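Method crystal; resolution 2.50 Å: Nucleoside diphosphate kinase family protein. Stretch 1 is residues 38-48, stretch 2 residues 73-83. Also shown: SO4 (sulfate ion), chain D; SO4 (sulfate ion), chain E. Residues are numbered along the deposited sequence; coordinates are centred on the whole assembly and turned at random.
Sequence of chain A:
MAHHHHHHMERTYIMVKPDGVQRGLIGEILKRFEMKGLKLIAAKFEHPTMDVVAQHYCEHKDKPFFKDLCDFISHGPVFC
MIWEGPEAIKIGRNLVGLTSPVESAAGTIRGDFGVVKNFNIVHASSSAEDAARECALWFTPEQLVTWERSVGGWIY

Stretch 1, residues 38-48: LKLIAAKFEHP
Stretch 2 73-83: ISHGPVFCMIW

Strands 39-46 and 78-83 lie side by side, antiparallel (175° between their directions, axes 4.5 Å apart at closest). Three hydrogen-bonded pairs carry the ladder: Glu46 N to Val78 O 3.1 Å and Val78 N to Glu46 O 2.9 Å; Lys44 N to Cys80 O and Cys80 N to Lys44 O, both 2.9 Å; then Ile82 N to Ala42 O 2.8 Å. Ile82 O turns to Ile41 N (3.0 Å), because a bulge at Ile41 (phi/psi -106/-36) shifts the register by one, so that Leu40 faces Trp83. On one sheet face, Leu40 (t, p) lays CD1 over the six-membered ring of Trp83 (chi1 m, chi2 91°), 3.7 Å from its centroid. From the loop before the strand, Leu38 CB reaches Trp83 CE3 at 3.7 Å. The small Ala43 leaves room beside larger neighbours: its CB meets Phe79 CZ at 4.0 Å and Met81 CG at 4.1 Å. Phe45 (chi1 t, chi2 44°) reaches along the strand, CZ to Pro77 CB 3.7 Å. The other face carries Ala42, Lys44 and Glu46 opposite Ile82, Cys80 and Val78. Beyond the strand, Pro48 CG nestles against Val78 CG2 (3.8 Å) and Ile73 O (3.4 Å). Gly76, the first residue after the helix to leave helical phi/psi (61/-160), lies against Pro48 (Gly76 CA to Pro48 CD 4.1 Å), where a CB would clash with Pro48 CD; a cis peptide leads into Pro77. His47 (t) and His75 (t) both bind one sulfate.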

# COMPACT_ATOMS: atom_id res chain seq x y z
N LEU A 38 -2.66 3.28 -18.60
CA LEU A 38 -2.27 4.20 -19.66
C LEU A 38 -0.79 3.96 -19.89
O LEU A 38 -0.08 3.54 -18.98
CB LEU A 38 -2.54 5.66 -19.28
CG LEU A 38 -4.02 5.98 -19.04
CD1 LEU A 38 -4.19 7.49 -18.71
CD2 LEU A 38 -4.90 5.52 -20.23
N LYS A 39 -0.34 4.20 -21.11
CA LYS A 39 1.04 3.95 -21.46
C LYS A 39 1.83 5.23 -21.31
O LYS A 39 1.43 6.28 -21.83
CB LYS A 39 1.14 3.38 -22.90
CG LYS A 39 2.56 3.37 -23.39
CD LYS A 39 2.83 2.40 -24.48
CE LYS A 39 2.56 3.03 -25.84
NZ LYS A 39 3.29 2.30 -26.90
N LEU A 40 2.96 5.17 -20.59
CA LEU A 40 3.77 6.37 -20.41
C LEU A 40 4.49 6.69 -21.72
O LEU A 40 5.11 5.80 -22.33
CB LEU A 40 4.78 6.18 -19.30
CG LEU A 40 5.61 7.44 -19.03
CD1 LEU A 40 4.71 8.56 -18.49
CD2 LEU A 40 6.76 7.17 -18.04
N ILE A 41 4.39 7.95 -22.15
CA ILE A 41 5.05 8.47 -23.35
C ILE A 41 6.26 9.40 -23.05
O ILE A 41 7.26 9.39 -23.78
CB ILE A 41 4.03 9.24 -24.21
CG1 ILE A 41 2.90 8.29 -24.64
CG2 ILE A 41 4.69 9.88 -25.43
CD1 ILE A 41 3.41 7.04 -25.37
N ALA A 42 6.17 10.20 -21.98
CA ALA A 42 7.18 11.22 -21.68
C ALA A 42 7.09 11.62 -20.22
O ALA A 42 5.98 11.66 -19.64
CB ALA A 42 7.02 12.45 -22.56
N ALA A 43 8.23 11.94 -19.63
CA ALA A 43 8.23 12.38 -18.26
C ALA A 43 9.53 13.12 -18.04
O ALA A 43 10.53 12.74 -18.66
CB ALA A 43 8.16 11.18 -17.32
N LYS A 44 9.52 14.15 -17.19
CA LYS A 44 10.75 14.82 -16.72
C LYS A 44 10.49 15.71 -15.50
O LYS A 44 9.44 16.33 -15.39
CB LYS A 44 11.36 15.69 -17.83
CG LYS A 44 10.39 16.73 -18.38
CD LYS A 44 11.02 17.58 -19.43
CE LYS A 44 10.01 18.50 -20.08
NZ LYS A 44 10.55 19.04 -21.39
N PHE A 45 11.46 15.76 -14.59
CA PHE A 45 11.46 16.69 -13.47
C PHE A 45 12.04 18.01 -14.03
O PHE A 45 13.02 17.98 -14.75
CB PHE A 45 12.39 16.12 -12.39
CG PHE A 45 12.30 16.80 -11.04
CD1 PHE A 45 11.06 17.13 -10.47
CD2 PHE A 45 13.46 17.07 -10.32
CE1 PHE A 45 10.97 17.71 -9.23
CE2 PHE A 45 13.40 17.67 -9.05
CZ PHE A 45 12.15 17.99 -8.50
N GLU A 46 11.45 19.15 -13.70
CA GLU A 46 11.99 20.43 -14.17
C GLU A 46 11.61 21.66 -13.34
O GLU A 46 10.65 21.65 -12.54
CB GLU A 46 11.64 20.69 -15.63
CG GLU A 46 10.35 21.40 -15.85
CD GLU A 46 10.11 21.67 -17.32
OE1 GLU A 46 10.91 21.19 -18.17
OE2 GLU A 46 9.11 22.35 -17.64
N HIS A 47 12.42 22.71 -13.53
CA HIS A 47 12.10 24.07 -13.12
C HIS A 47 11.60 24.79 -14.38
O HIS A 47 12.38 25.14 -15.23
CB HIS A 47 13.37 24.72 -12.60
CG HIS A 47 13.17 26.10 -12.05
ND1 HIS A 47 13.69 26.49 -10.83
CD2 HIS A 47 12.53 27.19 -12.55
CE1 HIS A 47 13.36 27.75 -10.60
NE2 HIS A 47 12.66 28.19 -11.62
N PRO A 48 10.30 25.01 -14.50
CA PRO A 48 9.73 25.62 -15.71
C PRO A 48 10.17 27.09 -15.90
O PRO A 48 10.56 27.76 -14.93
CB PRO A 48 8.22 25.60 -15.46
CG PRO A 48 8.03 24.98 -14.13
CD PRO A 48 9.33 25.00 -13.40
N ILE A 73 3.92 28.46 -10.13
CA ILE A 73 4.38 27.34 -10.94
C ILE A 73 5.78 27.48 -11.52
O ILE A 73 6.56 26.53 -11.50
CB ILE A 73 3.34 26.92 -11.94
CG1 ILE A 73 2.23 26.26 -11.13
CG2 ILE A 73 3.93 25.91 -12.91
CD1 ILE A 73 0.93 26.31 -11.77
N SER A 74 6.13 28.68 -11.98
CA SER A 74 7.46 28.91 -12.52
C SER A 74 8.53 28.81 -11.42
O SER A 74 9.67 28.38 -11.68
CB SER A 74 7.53 30.23 -13.30
OG SER A 74 7.58 31.35 -12.43
N HIS A 75 8.17 29.17 -10.18
CA HIS A 75 9.12 28.95 -9.09
C HIS A 75 9.46 27.47 -8.97
O HIS A 75 10.58 27.13 -8.55
CB HIS A 75 8.65 29.53 -7.76
CG HIS A 75 9.63 29.34 -6.64
ND1 HIS A 75 10.89 29.90 -6.65
CD2 HIS A 75 9.53 28.65 -5.48
CE1 HIS A 75 11.53 29.57 -5.54
NE2 HIS A 75 10.73 28.81 -4.81
N GLY A 76 8.49 26.62 -9.33
CA GLY A 76 8.64 25.18 -9.40
C GLY A 76 9.02 24.54 -8.08
O GLY A 76 8.79 25.13 -6.99
N PRO A 77 9.56 23.33 -8.14
CA PRO A 77 9.73 22.48 -9.31
C PRO A 77 8.41 21.78 -9.68
O PRO A 77 7.46 21.80 -8.88
CB PRO A 77 10.73 21.44 -8.81
CG PRO A 77 10.51 21.38 -7.37
CD PRO A 77 10.10 22.71 -6.92
N VAL A 78 8.34 21.19 -10.87
CA VAL A 78 7.17 20.42 -11.27
C VAL A 78 7.59 19.10 -11.86
O VAL A 78 8.74 18.96 -12.27
CB VAL A 78 6.25 21.21 -12.29
CG1 VAL A 78 5.83 22.55 -11.69
CG2 VAL A 78 6.94 21.40 -13.66
N PHE A 79 6.69 18.12 -11.91
CA PHE A 79 7.00 16.88 -12.60
C PHE A 79 6.03 16.66 -13.73
O PHE A 79 4.82 16.58 -13.50
CB PHE A 79 7.04 15.70 -11.62
CG PHE A 79 7.45 14.39 -12.24
CD1 PHE A 79 6.51 13.54 -12.78
CD2 PHE A 79 8.79 14.00 -12.25
CE1 PHE A 79 6.89 12.33 -13.34
CE2 PHE A 79 9.18 12.79 -12.83
CZ PHE A 79 8.25 11.97 -13.37
N CYS A 80 6.56 16.58 -14.96
CA CYS A 80 5.78 16.57 -16.20
C CYS A 80 5.67 15.18 -16.75
O CYS A 80 6.66 14.45 -16.77
CB CYS A 80 6.46 17.41 -17.27
SG CYS A 80 7.00 19.08 -16.77
N MET A 81 4.48 14.83 -17.26
CA MET A 81 4.22 13.52 -17.88
C MET A 81 3.27 13.65 -19.04
O MET A 81 2.45 14.57 -19.06
CB MET A 81 3.58 12.54 -16.88
CG MET A 81 4.49 12.17 -15.70
SD MET A 81 3.49 11.46 -14.40
CE MET A 81 2.89 12.93 -13.49
N ILE A 82 3.39 12.74 -20.01
CA ILE A 82 2.33 12.52 -21.01
C ILE A 82 1.96 11.05 -20.93
O ILE A 82 2.84 10.20 -20.89
CB ILE A 82 2.78 12.83 -22.44
CG1 ILE A 82 3.05 14.31 -22.62
CG2 ILE A 82 1.74 12.30 -23.49
CD1 ILE A 82 3.60 14.65 -24.05
N TRP A 83 0.67 10.76 -20.92
CA TRP A 83 0.13 9.42 -20.85
C TRP A 83 -0.79 9.16 -22.03
O TRP A 83 -1.55 10.04 -22.42
CB TRP A 83 -0.62 9.23 -19.53
CG TRP A 83 0.26 9.18 -18.35
CD1 TRP A 83 0.66 10.23 -17.57
CD2 TRP A 83 0.88 8.01 -17.80
NE1 TRP A 83 1.49 9.78 -16.56
CE2 TRP A 83 1.65 8.42 -16.70
CE3 TRP A 83 0.86 6.65 -18.15
CZ2 TRP A 83 2.39 7.52 -15.92
CZ3 TRP A 83 1.61 5.75 -17.38
CH2 TRP A 83 2.35 6.20 -16.27
S SO4 D . 12.46 31.49 -9.65
O1 SO4 D . 11.11 31.82 -9.17
O2 SO4 D . 12.31 30.86 -10.96
O3 SO4 D . 13.26 32.71 -9.75
O4 SO4 D . 13.15 30.63 -8.70
S SO4 E . 0.96 -0.58 -26.16
O1 SO4 E . 2.25 -0.51 -25.47
O2 SO4 E . 1.00 -1.73 -27.07
O3 SO4 E . 0.82 0.63 -26.96
O4 SO4 E . -0.09 -0.68 -25.14